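Local coordinates for protein lipolytic enzyme, G-D-S-L family (Bacteroides thetaiotaomicron, PDB 7BR2) that is a gut bacterial enzyme that metabolizes the drug diltiazem, probably acting as an SGNH-family serine esterase, at residues Met216-Leu221 / Met297-Thr302. Residues are numbered along the deposited sequence; the frame is centred on the assembly and turned at random.
Sequences MAYLFL and MEEMNT
A chi1 of 157° swings the ring of Y218 beside its own carbonyl carbon, while the extended chain of M300 beyond CG carries SD and CE over to it, so that phenol and thioether meet nearly at a right angle. M300 SD lies 3.9 Å from Y218 CD1, obliquely to the ring, a Met-aromatic contact. The terminal methyl goes further: M300 CE comes within 3.3 Å of the carbonyl oxygen Y218 O and packs 3.6 Å from L221 CB, resting against the helix surface between that carbonyl and the leucine about one turn on. Polar pairing completes the example at the far end of the ring. Y218 OH donates to E299 OE1 at 2.8 Å, meeting the carboxylate from above its plane, and this fixes the hydroxyl in a buried setting. A phenylalanine here would probably keep the thioether packing but leave the E299 carboxylate without this hydroxyl donor. Nearby, L221 also touches Y42 of helix 35-46, and R46 hydrogen-bonds to M300 O through NH2. A Met-aromatic contact beside a tyrosine-carboxylate hydrogen bond thus packs helix 210-223 of the SGNH-hydrolase fold against the short helix 296-300 that precedes strand 303-308 of a mixed sheet.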
ATOM      1  N   MET A 216      -4.664  -3.026   3.553  1.00 32.98           N
ATOM      2  CA  MET A 216      -5.258  -2.250   2.470  1.00 36.26           C
ATOM      3  C   MET A 216      -4.558  -2.541   1.149  1.00 38.85           C
ATOM      4  O   MET A 216      -5.208  -2.687   0.102  1.00 40.49           O
ATOM      5  CB  MET A 216      -5.189  -0.758   2.795  1.00 30.13           C
ATOM      6  CG  MET A 216      -6.140  -0.339   3.885  1.00 29.69           C
ATOM      7  SD  MET A 216      -5.830   1.325   4.527  1.00 36.85           S
ATOM      8  CE  MET A 216      -6.553   2.324   3.218  1.00 34.22           C
ATOM      9  N   ALA A 217      -3.226  -2.618   1.180  1.00 35.72           N
ATOM     10  CA  ALA A 217      -2.481  -2.968  -0.019  1.00 36.05           C
ATOM     11  C   ALA A 217      -2.867  -4.355  -0.495  1.00 33.13           C
ATOM     12  O   ALA A 217      -3.091  -4.569  -1.692  1.00 34.04           O
ATOM     13  CB  ALA A 217      -0.981  -2.872   0.250  1.00 27.93           C
ATOM     14  N   TYR A 218      -2.956  -5.303   0.440  1.00 33.46           N
ATOM     15  CA  TYR A 218      -3.364  -6.667   0.134  1.00 33.60           C
ATOM     16  C   TYR A 218      -4.706  -6.678  -0.579  1.00 33.76           C
ATOM     17  O   TYR A 218      -4.865  -7.308  -1.628  1.00 37.06           O
ATOM     18  CB  TYR A 218      -3.444  -7.469   1.441  1.00 41.38           C
ATOM     19  CG  TYR A 218      -4.341  -8.678   1.356  1.00 44.68           C
ATOM     20  CD1 TYR A 218      -3.907  -9.843   0.736  1.00 39.67           C
ATOM     21  CD2 TYR A 218      -5.646  -8.633   1.841  1.00 41.86           C
ATOM     22  CE1 TYR A 218      -4.728 -10.939   0.637  1.00 46.12           C
ATOM     23  CE2 TYR A 218      -6.479  -9.719   1.736  1.00 43.07           C
ATOM     24  CZ  TYR A 218      -6.019 -10.876   1.138  1.00 48.22           C
ATOM     25  OH  TYR A 218      -6.856 -11.966   1.032  1.00 43.44           O
ATOM     26  N   LEU A 219      -5.672  -5.939  -0.039  1.00 32.72           N
ATOM     27  CA  LEU A 219      -7.007  -5.928  -0.619  1.00 35.31           C
ATOM     28  C   LEU A 219      -7.016  -5.289  -2.000  1.00 39.77           C
ATOM     29  O   LEU A 219      -7.704  -5.775  -2.908  1.00 37.96           O
ATOM     30  CB  LEU A 219      -7.979  -5.205   0.315  1.00 40.92           C
ATOM     31  CG  LEU A 219      -8.279  -5.975   1.603  1.00 41.34           C
ATOM     32  CD1 LEU A 219      -8.984  -5.096   2.632  1.00 33.25           C
ATOM     33  CD2 LEU A 219      -9.103  -7.233   1.260  1.00 39.51           C
ATOM     34  N   PHE A 220      -6.253  -4.203  -2.190  1.00 39.12           N
ATOM     35  CA  PHE A 220      -6.224  -3.579  -3.510  1.00 32.68           C
ATOM     36  C   PHE A 220      -5.547  -4.490  -4.522  1.00 34.28           C
ATOM     37  O   PHE A 220      -5.984  -4.587  -5.675  1.00 36.20           O
ATOM     38  CB  PHE A 220      -5.524  -2.217  -3.442  1.00 33.37           C
ATOM     39  CG  PHE A 220      -5.653  -1.400  -4.695  1.00 25.21           C
ATOM     40  CD1 PHE A 220      -6.684  -0.483  -4.844  1.00 26.35           C
ATOM     41  CD2 PHE A 220      -4.744  -1.545  -5.727  1.00 29.23           C
ATOM     42  CE1 PHE A 220      -6.805   0.261  -6.013  1.00 29.81           C
ATOM     43  CE2 PHE A 220      -4.851  -0.795  -6.886  1.00 28.78           C
ATOM     44  CZ  PHE A 220      -5.884   0.110  -7.029  1.00 27.48           C
ATOM     45  N   LEU A 221      -4.507  -5.202  -4.097  1.00 32.73           N
ATOM     46  CA  LEU A 221      -3.861  -6.155  -4.989  1.00 37.51           C
ATOM     47  C   LEU A 221      -4.791  -7.317  -5.319  1.00 36.88           C
ATOM     48  O   LEU A 221      -4.786  -7.826  -6.444  1.00 34.68           O
ATOM     49  CB  LEU A 221      -2.573  -6.671  -4.350  1.00 35.43           C
ATOM     50  CG  LEU A 221      -1.514  -5.581  -4.195  1.00 33.02           C
ATOM     51  CD1 LEU A 221      -0.376  -6.068  -3.325  1.00 29.33           C
ATOM     52  CD2 LEU A 221      -1.029  -5.139  -5.572  1.00 28.26           C
ATOM     53  N   MET A 297       0.542 -14.431   3.158  1.00 40.74           N
ATOM     54  CA  MET A 297       1.588 -15.356   2.734  1.00 38.56           C
ATOM     55  C   MET A 297       1.051 -16.390   1.755  1.00 41.97           C
ATOM     56  O   MET A 297       1.687 -16.682   0.734  1.00 44.30           O
ATOM     57  CB  MET A 297       2.188 -16.032   3.962  1.00 41.65           C
ATOM     58  CG  MET A 297       2.901 -15.058   4.863  1.00 41.55           C
ATOM     59  SD  MET A 297       4.128 -14.087   3.966  1.00 44.10           S
ATOM     60  CE  MET A 297       5.432 -15.311   3.808  1.00 32.92           C
ATOM     61  N   GLU A 298      -0.121 -16.954   2.050  1.00 41.44           N
ATOM     62  CA  GLU A 298      -0.674 -18.006   1.200  1.00 41.49           C
ATOM     63  C   GLU A 298      -1.154 -17.462  -0.147  1.00 45.37           C
ATOM     64  O   GLU A 298      -0.980 -18.115  -1.186  1.00 40.81           O
ATOM     65  CB  GLU A 298      -1.820 -18.714   1.931  1.00 42.09           C
ATOM     66  CG  GLU A 298      -1.423 -19.350   3.254  1.00 43.46           C
ATOM     67  CD  GLU A 298      -1.563 -18.395   4.428  1.00 52.03           C
ATOM     68  OE1 GLU A 298      -1.272 -17.186   4.259  1.00 49.75           O
ATOM     69  OE2 GLU A 298      -1.967 -18.853   5.520  1.00 59.77           O
ATOM     70  N   GLU A 299      -1.774 -16.278  -0.158  1.00 40.46           N
ATOM     71  CA  GLU A 299      -2.377 -15.806  -1.399  1.00 45.31           C
ATOM     72  C   GLU A 299      -1.422 -14.999  -2.270  1.00 39.66           C
ATOM     73  O   GLU A 299      -1.569 -15.006  -3.502  1.00 37.77           O
ATOM     74  CB  GLU A 299      -3.628 -14.969  -1.107  1.00 41.33           C
ATOM     75  CG  GLU A 299      -4.757 -15.797  -0.525  1.00 49.23           C
ATOM     76  CD  GLU A 299      -6.035 -15.021  -0.284  1.00 49.70           C
ATOM     77  OE1 GLU A 299      -6.188 -13.919  -0.848  1.00 51.14           O
ATOM     78  OE2 GLU A 299      -6.885 -15.510   0.488  1.00 55.27           O
ATOM     79  N   MET A 300      -0.435 -14.326  -1.673  1.00 36.71           N
ATOM     80  CA  MET A 300       0.391 -13.384  -2.423  1.00 40.68           C
ATOM     81  C   MET A 300       1.880 -13.461  -2.146  1.00 35.14           C
ATOM     82  O   MET A 300       2.635 -12.752  -2.815  1.00 36.86           O
ATOM     83  CB  MET A 300      -0.062 -11.942  -2.176  1.00 33.34           C
ATOM     84  CG  MET A 300      -1.393 -11.615  -2.778  1.00 40.12           C
ATOM     85  SD  MET A 300      -1.840  -9.885  -2.540  1.00 42.74           S
ATOM     86  CE  MET A 300      -3.535  -9.949  -3.128  1.00 38.27           C
ATOM     87  N   ASN A 301       2.338 -14.250  -1.188  1.00 37.70           N
ATOM     88  CA  ASN A 301       3.763 -14.333  -0.914  1.00 35.60           C
ATOM     89  C   ASN A 301       4.193 -15.779  -0.753  1.00 32.97           C
ATOM     90  O   ASN A 301       4.810 -16.158   0.240  1.00 33.84           O
ATOM     91  CB  ASN A 301       4.153 -13.509   0.306  1.00 35.42           C
ATOM     92  CG  ASN A 301       5.570 -12.995   0.209  1.00 30.97           C
ATOM     93  OD1 ASN A 301       6.186 -13.059  -0.856  1.00 30.95           O
ATOM     94  ND2 ASN A 301       6.110 -12.521   1.321  1.00 33.71           N
ATOM     95  N   THR A 302       3.886 -16.609  -1.756  1.00 41.01           N
ATOM     96  CA  THR A 302       4.276 -18.020  -1.767  1.00 39.67           C
ATOM     97  C   THR A 302       5.324 -18.269  -2.853  1.00 37.91           C
ATOM     98  O   THR A 302       5.013 -18.249  -4.052  1.00 39.84           O
ATOM     99  CB  THR A 302       3.051 -18.910  -1.970  1.00 36.47           C
ATOM    100  OG1 THR A 302       2.204 -18.805  -0.820  1.00 42.55           O
ATOM    101  CG2 THR A 302       3.470 -20.358  -2.143  1.00 40.90           C
TER